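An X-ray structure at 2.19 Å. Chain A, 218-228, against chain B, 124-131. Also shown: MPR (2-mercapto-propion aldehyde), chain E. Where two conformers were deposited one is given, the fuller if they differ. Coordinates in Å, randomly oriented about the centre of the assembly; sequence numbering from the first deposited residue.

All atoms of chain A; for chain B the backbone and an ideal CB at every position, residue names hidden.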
# COMPACT_ATOMS: atom_id res chain seq x y z
N HIS A 218 2.54 1.82 6.23
CA HIS A 218 2.19 1.56 7.63
C HIS A 218 2.70 2.69 8.48
O HIS A 218 2.11 3.00 9.50
CB HIS A 218 2.75 0.23 8.12
CG HIS A 218 2.12 -0.96 7.48
ND1 HIS A 218 1.32 -1.84 8.17
CD2 HIS A 218 2.14 -1.39 6.19
CE1 HIS A 218 0.89 -2.78 7.34
NE2 HIS A 218 1.37 -2.53 6.14
N GLU A 219 3.79 3.32 8.04
CA GLU A 219 4.43 4.38 8.81
C GLU A 219 4.10 5.79 8.31
O GLU A 219 4.05 6.75 9.09
CB GLU A 219 5.93 4.17 8.80
CG GLU A 219 6.64 4.92 9.92
CD GLU A 219 8.14 5.09 9.70
OE1 GLU A 219 8.74 4.21 9.03
OE2 GLU A 219 8.71 6.08 10.23
N LEU A 220 3.92 5.94 7.00
CA LEU A 220 3.64 7.25 6.40
C LEU A 220 2.30 7.23 5.72
O LEU A 220 1.89 6.20 5.18
CB LEU A 220 4.72 7.65 5.36
CG LEU A 220 6.19 7.60 5.81
CD1 LEU A 220 7.09 7.99 4.68
CD2 LEU A 220 6.45 8.52 7.02
N GLU A 221 1.61 8.37 5.72
CA GLU A 221 0.45 8.56 4.86
C GLU A 221 0.91 8.40 3.40
O GLU A 221 2.01 8.82 3.04
CB GLU A 221 -0.18 9.95 5.07
CG GLU A 221 -0.65 10.21 6.50
CD GLU A 221 -1.20 11.61 6.68
OE1 GLU A 221 -0.71 12.35 7.57
OE2 GLU A 221 -2.13 11.99 5.92
N PRO A 222 0.07 7.78 2.56
CA PRO A 222 0.33 7.64 1.14
C PRO A 222 0.77 8.91 0.42
O PRO A 222 1.64 8.84 -0.48
CB PRO A 222 -1.00 7.13 0.59
CG PRO A 222 -1.51 6.27 1.66
CD PRO A 222 -1.17 7.05 2.94
N LYS A 223 0.17 10.05 0.78
CA LYS A 223 0.47 11.35 0.18
C LYS A 223 1.93 11.74 0.43
O LYS A 223 2.58 12.38 -0.41
CB LYS A 223 -0.46 12.42 0.78
CG LYS A 223 -0.81 13.59 -0.13
CD LYS A 223 -1.55 14.73 0.61
CE LYS A 223 -2.80 14.27 1.36
NZ LYS A 223 -3.63 15.41 1.88
N THR A 224 2.44 11.36 1.60
CA THR A 224 3.82 11.62 2.01
C THR A 224 4.80 10.57 1.47
O THR A 224 5.97 10.87 1.21
CB THR A 224 3.96 11.56 3.55
OG1 THR A 224 2.90 12.32 4.15
CG2 THR A 224 5.29 12.12 4.00
N ALA A 225 4.32 9.33 1.33
CA ALA A 225 5.11 8.21 0.87
C ALA A 225 5.32 8.30 -0.65
O ALA A 225 6.20 7.66 -1.21
CB ALA A 225 4.46 6.91 1.26
N GLN A 226 4.55 9.15 -1.30
CA GLN A 226 4.58 9.24 -2.75
C GLN A 226 5.95 9.74 -3.22
O GLN A 226 6.50 10.69 -2.64
CB GLN A 226 3.45 10.14 -3.26
CG GLN A 226 3.35 10.19 -4.81
CD GLN A 226 2.81 8.90 -5.40
OE1 GLN A 226 1.69 8.50 -5.08
NE2 GLN A 226 3.61 8.22 -6.25
N THR A 227 6.51 9.07 -4.24
CA THR A 227 7.80 9.44 -4.84
C THR A 227 7.68 9.36 -6.35
O THR A 227 6.61 9.02 -6.86
CB THR A 227 8.99 8.54 -4.33
OG1 THR A 227 8.76 7.17 -4.68
CG2 THR A 227 9.14 8.63 -2.83
N GLY A 228 8.74 9.71 -7.06
CA GLY A 228 8.80 9.47 -8.49
C GLY A 228 8.73 10.73 -9.32
O GLY A 228 8.55 11.80 -8.78
N UNK B 124 14.55 1.45 -5.40
CA UNK B 124 13.69 1.24 -4.25
C UNK B 124 12.96 2.55 -4.06
O UNK B 124 13.43 3.59 -4.50
CB UNK B 124 14.47 0.82 -3.00
N UNK B 125 11.80 2.49 -3.42
CA UNK B 125 11.09 3.69 -3.06
C UNK B 125 11.75 4.22 -1.77
O UNK B 125 11.94 3.47 -0.79
CB UNK B 125 9.59 3.42 -2.88
N UNK B 126 12.14 5.49 -1.78
CA UNK B 126 12.87 6.07 -0.62
C UNK B 126 12.13 7.25 -0.06
O UNK B 126 11.53 8.01 -0.81
CB UNK B 126 14.29 6.50 -1.01
N UNK B 127 12.16 7.42 1.24
CA UNK B 127 11.60 8.60 1.89
C UNK B 127 12.55 8.91 3.02
O UNK B 127 13.16 8.01 3.58
CB UNK B 127 10.17 8.38 2.38
N UNK B 128 12.68 10.19 3.34
CA UNK B 128 13.62 10.64 4.37
C UNK B 128 13.30 10.11 5.77
O UNK B 128 14.20 9.68 6.49
CB UNK B 128 13.64 12.17 4.41
N UNK B 129 12.02 10.12 6.13
CA UNK B 129 11.53 9.74 7.45
C UNK B 129 11.38 8.22 7.62
O UNK B 129 10.79 7.77 8.60
CB UNK B 129 10.18 10.42 7.71
N UNK B 130 11.86 7.44 6.65
CA UNK B 130 11.58 6.01 6.62
C UNK B 130 12.85 5.21 6.30
O UNK B 130 13.48 5.40 5.25
CB UNK B 130 10.49 5.71 5.59
N UNK B 131 13.20 4.32 7.23
CA UNK B 131 14.41 3.49 7.15
C UNK B 131 14.16 2.26 6.31
O UNK B 131 13.09 1.65 6.41
CB UNK B 131 14.88 3.08 8.55
C1 MPR E . 11.03 5.15 -9.42
O MPR E . 10.39 6.19 -9.72
C2 MPR E . 10.52 3.95 -8.68
C3 MPR E . 11.54 3.06 -8.00
S3 MPR E . 10.84 2.19 -6.57

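Position 124 lies beyond the reach of chain A: no atom of that stretch comes within 5.5 Å of its ideal CB, so the contact leaves the choice open. The residue is Gln B124, whose OE1 accepts a hydrogen bond from the backbone N of position 125 at 2.8 Å.

At position 125 CA-to-CB runs sideways, and the ideal CB is 4.2 Å from Thr A227 OG1. A small or medium side chain would fit, and a hydroxyl could exploit the neighbouring one. Thr B125 does so weakly: its OG1 lies 3.4 Å from Thr A227 OG1, and either could be the donor.

The CA-to-CB bond of position 126 points away from chain A, which therefore places little demand on the side chain. Its backbone does make contact, the carbonyl O lying 3.2 Å from Thr A227 CG2. The residue is Phe B126.

Position 127 faces chain A closely. Its ideal CB is 3.9 Å from Leu A220 CD1 and 5.0 Å from Thr A224 O, at the C-terminal end of the short helix 222-225, so a small residue such as alanine, serine or cysteine would suit, with a polar one able to use the carbonyl. Ser B127 packs its CB 3.8 Å from Leu A220 CD1. Its OG is 4.2 Å from Thr A224 O, too far for a direct hydrogen bond, and a water bridges the two atoms.

Position 128, second in the type I turn from 127 to 130, would tolerate many polar residues. Lys B128 leads its end away from chain A.

At position 129 CA-to-CB points toward chain A, with the ideal CB 4.2 Å from Leu A220 CD2. A medium or long side chain could cover this methyl, whether aliphatic or amphipathic. Gln B129 extends across it, placing NE2 3.7 Å from Leu A220 CD2 and OE1 3.5 Å from Thr A224 CG2.

Position 130 combines a carboxylate with an apolar surface: its ideal CB is 4.1 Å from Glu A219 OE1 and 4.2 Å from Leu A220 CD1. Lysine or arginine would answer both. In Arg B130 the CB packs 4.1 Å from Leu A220 CD1, while NH1 forms a salt bridge with Glu A219 OE1 at 3.6 Å, the carboxylate oxygen lying at the guanidinium edge.

At position 131 CA-to-CB points sideways, and many residues would serve. Glu B131 leads its end away; its backbone N reaches Glu A219 OE1 through a water.

Chain B (124-131) QTFSKQRE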
# COMPACT_ATOMS: atom_id res chain seq x y z
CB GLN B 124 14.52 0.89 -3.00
CG GLN B 124 13.73 0.45 -1.74
CD GLN B 124 12.64 -0.56 -2.05
OE1 GLN B 124 11.60 -0.22 -2.62
NE2 GLN B 124 12.87 -1.82 -1.68
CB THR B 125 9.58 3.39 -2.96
OG1 THR B 125 8.87 4.55 -2.54
CG2 THR B 125 9.29 2.24 -2.01
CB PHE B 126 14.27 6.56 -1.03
CG PHE B 126 15.22 5.47 -1.41
CD1 PHE B 126 15.74 4.59 -0.45
CD2 PHE B 126 15.62 5.31 -2.72
CE1 PHE B 126 16.63 3.62 -0.79
CE2 PHE B 126 16.51 4.32 -3.07
CZ PHE B 126 17.02 3.48 -2.11
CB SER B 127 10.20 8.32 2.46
OG SER B 127 9.23 8.21 1.42
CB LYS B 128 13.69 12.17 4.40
CG LYS B 128 14.60 12.72 3.32
CD LYS B 128 14.78 14.20 3.45
CE LYS B 128 15.31 14.77 2.15
NZ LYS B 128 15.21 16.26 2.13
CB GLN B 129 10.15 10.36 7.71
CG GLN B 129 9.94 11.80 7.24
CD GLN B 129 8.46 12.16 7.14
OE1 GLN B 129 8.00 12.69 6.12
NE2 GLN B 129 7.69 11.86 8.19
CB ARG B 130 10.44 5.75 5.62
CG ARG B 130 10.33 4.35 5.07
CD ARG B 130 9.60 3.41 6.00
NE ARG B 130 9.76 2.05 5.50
CZ ARG B 130 9.53 0.95 6.21
NH1 ARG B 130 9.09 1.03 7.47
NH2 ARG B 130 9.74 -0.24 5.65
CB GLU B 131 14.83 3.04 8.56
CG GLU B 131 15.22 4.16 9.53
CD GLU B 131 16.61 4.72 9.26
OE1 GLU B 131 17.17 4.47 8.16
OE2 GLU B 131 17.15 5.41 10.16
O HOH W 1 11.37 3.36 9.69
O HOH W 2 8.50 10.31 0.45
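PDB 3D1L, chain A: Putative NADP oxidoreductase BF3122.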